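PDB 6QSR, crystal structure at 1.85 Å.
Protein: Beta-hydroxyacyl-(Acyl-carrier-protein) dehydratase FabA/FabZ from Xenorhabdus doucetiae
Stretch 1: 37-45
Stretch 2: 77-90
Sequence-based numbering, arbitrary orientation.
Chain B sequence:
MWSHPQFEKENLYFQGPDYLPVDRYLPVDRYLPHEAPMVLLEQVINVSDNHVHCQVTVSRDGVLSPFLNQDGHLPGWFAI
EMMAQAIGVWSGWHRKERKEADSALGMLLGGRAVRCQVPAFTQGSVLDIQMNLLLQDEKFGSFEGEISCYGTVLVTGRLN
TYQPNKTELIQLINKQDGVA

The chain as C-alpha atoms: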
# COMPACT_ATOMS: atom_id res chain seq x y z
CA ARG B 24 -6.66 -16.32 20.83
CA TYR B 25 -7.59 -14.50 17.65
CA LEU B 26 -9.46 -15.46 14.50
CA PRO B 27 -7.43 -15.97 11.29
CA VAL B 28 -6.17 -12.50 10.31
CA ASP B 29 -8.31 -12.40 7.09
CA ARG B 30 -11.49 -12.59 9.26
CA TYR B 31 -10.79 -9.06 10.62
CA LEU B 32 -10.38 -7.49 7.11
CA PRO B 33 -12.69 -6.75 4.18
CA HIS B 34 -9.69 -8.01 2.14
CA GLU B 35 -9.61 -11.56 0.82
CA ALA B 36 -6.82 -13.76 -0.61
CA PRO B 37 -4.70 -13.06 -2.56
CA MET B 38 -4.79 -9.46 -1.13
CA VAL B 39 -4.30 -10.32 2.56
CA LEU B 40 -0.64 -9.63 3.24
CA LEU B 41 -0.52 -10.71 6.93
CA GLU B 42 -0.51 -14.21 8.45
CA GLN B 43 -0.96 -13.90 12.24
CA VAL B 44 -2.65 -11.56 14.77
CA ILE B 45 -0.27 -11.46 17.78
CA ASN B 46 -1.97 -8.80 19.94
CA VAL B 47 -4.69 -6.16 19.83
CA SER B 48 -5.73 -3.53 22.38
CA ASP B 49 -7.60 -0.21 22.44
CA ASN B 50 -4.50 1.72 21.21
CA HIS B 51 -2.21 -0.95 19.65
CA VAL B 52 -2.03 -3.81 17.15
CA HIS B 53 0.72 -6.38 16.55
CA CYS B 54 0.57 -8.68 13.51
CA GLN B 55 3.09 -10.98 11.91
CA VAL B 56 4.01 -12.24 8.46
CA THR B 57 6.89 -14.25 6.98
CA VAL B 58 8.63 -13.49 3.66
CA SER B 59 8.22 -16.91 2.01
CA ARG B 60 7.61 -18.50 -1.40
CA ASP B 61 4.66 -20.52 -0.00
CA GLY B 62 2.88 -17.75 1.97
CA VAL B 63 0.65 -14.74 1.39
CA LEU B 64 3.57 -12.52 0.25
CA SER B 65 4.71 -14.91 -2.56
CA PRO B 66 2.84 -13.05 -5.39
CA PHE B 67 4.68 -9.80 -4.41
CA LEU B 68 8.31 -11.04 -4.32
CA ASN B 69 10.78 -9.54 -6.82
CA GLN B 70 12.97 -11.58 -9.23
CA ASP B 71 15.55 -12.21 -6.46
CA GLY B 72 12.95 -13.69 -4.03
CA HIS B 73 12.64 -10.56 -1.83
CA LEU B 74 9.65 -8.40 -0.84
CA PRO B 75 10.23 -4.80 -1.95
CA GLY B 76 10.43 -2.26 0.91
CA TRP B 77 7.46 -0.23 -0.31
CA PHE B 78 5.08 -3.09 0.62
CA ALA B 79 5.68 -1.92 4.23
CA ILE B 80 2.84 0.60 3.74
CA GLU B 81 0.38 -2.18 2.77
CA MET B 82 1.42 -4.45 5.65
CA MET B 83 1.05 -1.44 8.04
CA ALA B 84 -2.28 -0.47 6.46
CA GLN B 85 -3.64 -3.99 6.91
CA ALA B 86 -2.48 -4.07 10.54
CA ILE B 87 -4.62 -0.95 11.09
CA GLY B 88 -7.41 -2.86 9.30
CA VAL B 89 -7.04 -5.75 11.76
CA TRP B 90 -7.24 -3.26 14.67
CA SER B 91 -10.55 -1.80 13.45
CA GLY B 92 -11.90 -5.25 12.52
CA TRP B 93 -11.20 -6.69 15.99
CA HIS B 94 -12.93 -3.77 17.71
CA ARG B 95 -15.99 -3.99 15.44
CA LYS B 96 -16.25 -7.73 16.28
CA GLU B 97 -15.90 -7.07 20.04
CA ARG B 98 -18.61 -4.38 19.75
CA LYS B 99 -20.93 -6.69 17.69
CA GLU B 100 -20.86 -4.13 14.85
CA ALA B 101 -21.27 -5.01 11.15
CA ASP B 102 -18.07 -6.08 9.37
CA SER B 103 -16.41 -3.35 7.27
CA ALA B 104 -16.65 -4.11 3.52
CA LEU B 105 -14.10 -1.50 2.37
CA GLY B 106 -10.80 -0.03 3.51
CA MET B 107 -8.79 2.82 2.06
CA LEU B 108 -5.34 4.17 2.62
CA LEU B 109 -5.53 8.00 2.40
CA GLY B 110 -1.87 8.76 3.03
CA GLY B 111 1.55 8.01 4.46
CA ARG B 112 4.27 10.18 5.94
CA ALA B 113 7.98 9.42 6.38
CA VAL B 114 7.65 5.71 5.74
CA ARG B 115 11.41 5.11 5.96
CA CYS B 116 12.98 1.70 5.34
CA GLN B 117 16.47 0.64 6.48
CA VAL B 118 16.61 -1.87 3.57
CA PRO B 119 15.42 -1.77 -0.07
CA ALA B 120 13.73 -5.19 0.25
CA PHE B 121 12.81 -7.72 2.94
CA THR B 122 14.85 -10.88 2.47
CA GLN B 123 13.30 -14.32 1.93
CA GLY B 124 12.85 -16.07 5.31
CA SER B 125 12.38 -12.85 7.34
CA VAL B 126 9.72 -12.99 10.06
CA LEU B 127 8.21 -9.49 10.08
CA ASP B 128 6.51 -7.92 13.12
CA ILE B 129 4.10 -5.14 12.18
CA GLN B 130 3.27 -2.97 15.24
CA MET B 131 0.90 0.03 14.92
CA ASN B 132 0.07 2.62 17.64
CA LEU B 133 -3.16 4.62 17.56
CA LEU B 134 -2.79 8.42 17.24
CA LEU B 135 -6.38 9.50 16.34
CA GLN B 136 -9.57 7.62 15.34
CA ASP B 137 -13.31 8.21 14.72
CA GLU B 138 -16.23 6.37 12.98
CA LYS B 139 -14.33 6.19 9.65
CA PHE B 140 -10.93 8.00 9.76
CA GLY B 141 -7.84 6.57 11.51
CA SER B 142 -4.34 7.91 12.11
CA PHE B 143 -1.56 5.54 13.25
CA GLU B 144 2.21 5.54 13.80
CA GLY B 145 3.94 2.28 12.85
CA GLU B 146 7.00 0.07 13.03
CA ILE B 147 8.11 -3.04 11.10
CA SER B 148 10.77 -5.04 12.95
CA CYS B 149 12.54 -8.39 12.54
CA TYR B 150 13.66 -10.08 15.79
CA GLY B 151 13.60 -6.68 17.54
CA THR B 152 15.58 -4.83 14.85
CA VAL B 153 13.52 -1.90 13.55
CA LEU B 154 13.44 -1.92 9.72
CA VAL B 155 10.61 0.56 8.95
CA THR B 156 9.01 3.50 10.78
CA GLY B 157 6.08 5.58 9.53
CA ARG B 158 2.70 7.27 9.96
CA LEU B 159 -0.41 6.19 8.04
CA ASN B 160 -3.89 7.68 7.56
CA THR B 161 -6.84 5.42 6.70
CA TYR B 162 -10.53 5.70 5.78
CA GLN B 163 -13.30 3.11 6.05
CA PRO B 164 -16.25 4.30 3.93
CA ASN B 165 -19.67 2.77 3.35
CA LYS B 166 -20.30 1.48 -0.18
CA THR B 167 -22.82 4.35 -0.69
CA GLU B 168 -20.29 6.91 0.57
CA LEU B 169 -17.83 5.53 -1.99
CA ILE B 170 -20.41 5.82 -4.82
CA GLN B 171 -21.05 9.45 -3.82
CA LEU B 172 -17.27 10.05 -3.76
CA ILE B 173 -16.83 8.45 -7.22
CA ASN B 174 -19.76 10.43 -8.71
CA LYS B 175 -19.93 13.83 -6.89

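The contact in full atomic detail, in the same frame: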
# COMPACT_ATOMS: atom_id res chain seq x y z
N PRO B 37 -6.12 -13.17 -2.92
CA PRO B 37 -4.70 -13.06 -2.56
C PRO B 37 -4.22 -11.71 -1.96
O PRO B 37 -3.01 -11.53 -1.79
CB PRO B 37 -4.00 -13.32 -3.91
CG PRO B 37 -4.96 -12.78 -4.92
CD PRO B 37 -6.34 -13.03 -4.37
N MET B 38 -5.14 -10.80 -1.64
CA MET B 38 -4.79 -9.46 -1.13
C MET B 38 -4.80 -9.31 0.40
O MET B 38 -4.98 -8.20 0.91
CB MET B 38 -5.69 -8.40 -1.79
CG MET B 38 -5.26 -8.06 -3.20
SD MET B 38 -3.58 -7.41 -3.30
CE MET B 38 -3.68 -5.99 -2.21
N VAL B 39 -4.59 -10.40 1.13
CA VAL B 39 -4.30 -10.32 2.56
C VAL B 39 -2.82 -10.58 2.68
O VAL B 39 -2.34 -11.66 2.33
CB VAL B 39 -5.09 -11.35 3.38
CG1 VAL B 39 -4.67 -11.32 4.84
CG2 VAL B 39 -6.58 -11.11 3.23
N LEU B 40 -2.09 -9.58 3.19
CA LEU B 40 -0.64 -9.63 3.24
C LEU B 40 -0.11 -9.80 4.68
O LEU B 40 1.02 -9.46 4.96
CB LEU B 40 -0.05 -8.37 2.58
CG LEU B 40 0.05 -8.44 1.05
CD1 LEU B 40 -1.30 -8.16 0.38
CD2 LEU B 40 1.11 -7.48 0.53
N LEU B 41 -0.94 -10.35 5.57
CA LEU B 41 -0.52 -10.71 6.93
C LEU B 41 -0.94 -12.15 7.18
O LEU B 41 -1.86 -12.65 6.54
CB LEU B 41 -1.16 -9.79 7.97
CG LEU B 41 -1.02 -8.28 7.76
CD1 LEU B 41 -1.93 -7.52 8.71
CD2 LEU B 41 0.43 -7.86 7.95
N GLU B 42 -0.27 -12.80 8.12
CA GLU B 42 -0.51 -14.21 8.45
C GLU B 42 -1.03 -14.47 9.87
O GLU B 42 -1.75 -15.43 10.07
CB GLU B 42 0.76 -15.03 8.18
CG GLU B 42 1.04 -15.17 6.69
CD GLU B 42 2.37 -15.79 6.34
OE1 GLU B 42 3.33 -15.71 7.14
OE2 GLU B 42 2.47 -16.36 5.23
N GLN B 43 -0.67 -13.63 10.84
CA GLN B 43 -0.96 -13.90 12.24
C GLN B 43 -1.28 -12.61 13.02
O GLN B 43 -0.52 -11.64 12.93
CB GLN B 43 0.26 -14.59 12.84
CG GLN B 43 0.09 -15.14 14.25
CD GLN B 43 -0.08 -16.65 14.30
OE1 GLN B 43 -0.80 -17.24 13.49
NE2 GLN B 43 0.59 -17.28 15.26
N VAL B 44 -2.39 -12.61 13.77
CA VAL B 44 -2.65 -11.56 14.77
C VAL B 44 -1.93 -12.01 16.05
O VAL B 44 -2.18 -13.10 16.55
CB VAL B 44 -4.15 -11.36 15.09
CG1 VAL B 44 -4.35 -10.15 15.99
CG2 VAL B 44 -4.96 -11.18 13.83
N ILE B 45 -1.02 -11.17 16.55
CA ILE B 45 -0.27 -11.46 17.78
C ILE B 45 -0.94 -10.79 18.99
O ILE B 45 -1.11 -11.42 20.03
CB ILE B 45 1.20 -11.00 17.66
CG1 ILE B 45 1.91 -11.65 16.46
CG2 ILE B 45 1.98 -11.32 18.94
CD1 ILE B 45 2.03 -13.16 16.51
N TRP B 77 8.69 -1.01 -0.22
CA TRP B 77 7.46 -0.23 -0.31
C TRP B 77 6.17 -0.96 0.09
O TRP B 77 5.19 -0.31 0.48
CB TRP B 77 7.31 0.42 -1.70
CG TRP B 77 7.30 -0.50 -2.88
CD1 TRP B 77 6.22 -1.14 -3.42
CD2 TRP B 77 8.41 -0.82 -3.73
NE1 TRP B 77 6.60 -1.86 -4.52
CE2 TRP B 77 7.94 -1.67 -4.73
CE3 TRP B 77 9.78 -0.48 -3.71
CZ2 TRP B 77 8.77 -2.20 -5.74
CZ3 TRP B 77 10.61 -1.00 -4.71
CH2 TRP B 77 10.10 -1.85 -5.71
N PHE B 78 6.19 -2.29 0.06
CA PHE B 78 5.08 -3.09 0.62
C PHE B 78 4.87 -2.92 2.14
O PHE B 78 3.84 -3.34 2.66
CB PHE B 78 5.21 -4.57 0.24
CG PHE B 78 4.87 -4.84 -1.19
CD1 PHE B 78 3.56 -5.11 -1.56
CD2 PHE B 78 5.84 -4.76 -2.18
CE1 PHE B 78 3.24 -5.32 -2.89
CE2 PHE B 78 5.52 -4.97 -3.51
CZ PHE B 78 4.22 -5.26 -3.87
N ALA B 79 5.85 -2.34 2.84
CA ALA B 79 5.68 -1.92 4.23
C ALA B 79 4.40 -1.11 4.48
O ALA B 79 3.72 -1.31 5.49
CB ALA B 79 6.90 -1.13 4.69
N ILE B 80 4.05 -0.20 3.56
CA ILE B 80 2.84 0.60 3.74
C ILE B 80 1.57 -0.25 3.72
O ILE B 80 0.64 0.02 4.49
CB ILE B 80 2.70 1.78 2.75
CG1 ILE B 80 2.68 1.33 1.29
CG2 ILE B 80 3.83 2.76 2.99
CD1 ILE B 80 1.46 1.78 0.52
N GLU B 81 1.54 -1.28 2.87
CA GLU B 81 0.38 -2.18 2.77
C GLU B 81 0.29 -3.13 3.96
O GLU B 81 -0.81 -3.42 4.42
CB GLU B 81 0.41 -2.99 1.47
CG GLU B 81 -0.82 -3.87 1.21
CD GLU B 81 -2.13 -3.09 1.09
OE1 GLU B 81 -2.10 -1.87 0.86
OE2 GLU B 81 -3.21 -3.71 1.21
N MET B 82 1.42 -3.63 4.44
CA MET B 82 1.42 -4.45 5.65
C MET B 82 0.97 -3.60 6.87
O MET B 82 0.15 -4.04 7.66
CB MET B 82 2.78 -5.11 5.87
CG MET B 82 3.15 -6.16 4.81
SD MET B 82 4.73 -6.96 5.13
CE MET B 82 5.83 -5.65 4.64
N MET B 83 1.48 -2.37 6.97
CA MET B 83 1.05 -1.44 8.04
C MET B 83 -0.42 -1.05 7.94
O MET B 83 -1.13 -1.00 8.96
CB MET B 83 1.94 -0.20 8.06
CG MET B 83 3.32 -0.48 8.64
SD MET B 83 4.36 1.00 8.67
CE MET B 83 5.13 0.90 7.08
N ALA B 84 -0.88 -0.80 6.72
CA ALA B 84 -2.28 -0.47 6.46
C ALA B 84 -3.20 -1.60 6.90
O ALA B 84 -4.22 -1.37 7.57
CB ALA B 84 -2.49 -0.16 4.99
N GLN B 85 -2.83 -2.83 6.54
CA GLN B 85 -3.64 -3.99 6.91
C GLN B 85 -3.63 -4.26 8.40
O GLN B 85 -4.64 -4.70 8.93
CB GLN B 85 -3.23 -5.23 6.10
CG GLN B 85 -3.73 -5.13 4.67
CD GLN B 85 -3.50 -6.39 3.86
OE1 GLN B 85 -3.39 -7.49 4.40
NE2 GLN B 85 -3.45 -6.22 2.54
N ALA B 86 -2.52 -3.98 9.08
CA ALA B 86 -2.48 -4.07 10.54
C ALA B 86 -3.50 -3.13 11.19
O ALA B 86 -4.17 -3.51 12.14
CB ALA B 86 -1.08 -3.79 11.08
N ILE B 87 -3.64 -1.93 10.63
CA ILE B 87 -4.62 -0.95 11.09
C ILE B 87 -6.02 -1.52 10.82
O ILE B 87 -6.93 -1.38 11.65
CB ILE B 87 -4.44 0.44 10.41
CG1 ILE B 87 -3.10 1.07 10.79
CG2 ILE B 87 -5.59 1.38 10.79
CD1 ILE B 87 -2.66 2.18 9.85
N GLY B 88 -6.19 -2.14 9.65
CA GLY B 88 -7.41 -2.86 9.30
C GLY B 88 -7.81 -3.95 10.28
O GLY B 88 -8.99 -4.08 10.61
N VAL B 89 -6.82 -4.71 10.75
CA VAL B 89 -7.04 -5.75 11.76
C VAL B 89 -7.51 -5.10 13.08
O VAL B 89 -8.47 -5.57 13.68
CB VAL B 89 -5.76 -6.60 12.00
CG1 VAL B 89 -5.90 -7.48 13.24
CG2 VAL B 89 -5.45 -7.45 10.77
N TRP B 90 -6.82 -4.04 13.50
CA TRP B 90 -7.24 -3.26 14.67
C TRP B 90 -8.72 -2.88 14.63
O TRP B 90 -9.46 -3.17 15.58
CB TRP B 90 -6.37 -2.01 14.84
CG TRP B 90 -6.70 -1.21 16.07
CD1 TRP B 90 -6.19 -1.38 17.32
CD2 TRP B 90 -7.63 -0.13 16.15
NE1 TRP B 90 -6.73 -0.46 18.17
CE2 TRP B 90 -7.62 0.32 17.49
CE3 TRP B 90 -8.48 0.50 15.23
CZ2 TRP B 90 -8.43 1.37 17.93
CZ3 TRP B 90 -9.27 1.56 15.66
CH2 TRP B 90 -9.25 1.98 17.00

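An irregular loop through E42, becoming strand at Q43, lies along one side of the helix that carries A79 to W90, the two running in the same general direction. The backbones come closest at L40 and M82 (CA to CA 6.1 Å) and stand farther apart at V44 and V89 (CA to CA 7.9 Å), where two valine side chains fill the gap. Together the stretches bury 463 Å².

Q85 is the polar center. Its CA-to-CB bond points toward the loop, and its amide reaches the backbone there: L40 N donates to Q85 OE1 (2.7 Å, nearly straight at 171°), while Q85 NE2 makes a weak, bent bond to M38 O (3.0 Å). The same NE2 also donates to E81 OE2 (2.9 Å), one turn earlier on the helix, so both ends of the amide are engaged and the side chain is held from two sides. The end of M38 curls nearer to the helix, bringing CE within 4.1 Å of E81 OE2.

Around this polar knot the leucines supply the bumps. L40 points toward the helix; its CD2 settles among F78 CD1 (4.0 Å), met obliquely, and E81 CG (4.1 Å), while its CD1 lies 3.6 Å from Q85 NE2. L40 O, 3.9 Å from M82 CG, is buried without a polar partner. L41 leaves its backbone sideways, but its tip enters a hollow on the helix surface: CD1 sits 3.7 Å from Q85 CB, 3.6 Å from A86 N and 4.1 Å from V89 CG2, and CD2 lies 4.2 Å from M82 CB. A86 CB, 4.5 Å from L41 CD1, borders the hollow loosely. Farther along, V44 CG2 meets V89 CG1 at 3.9 Å, closing the contact with a purely apolar pair.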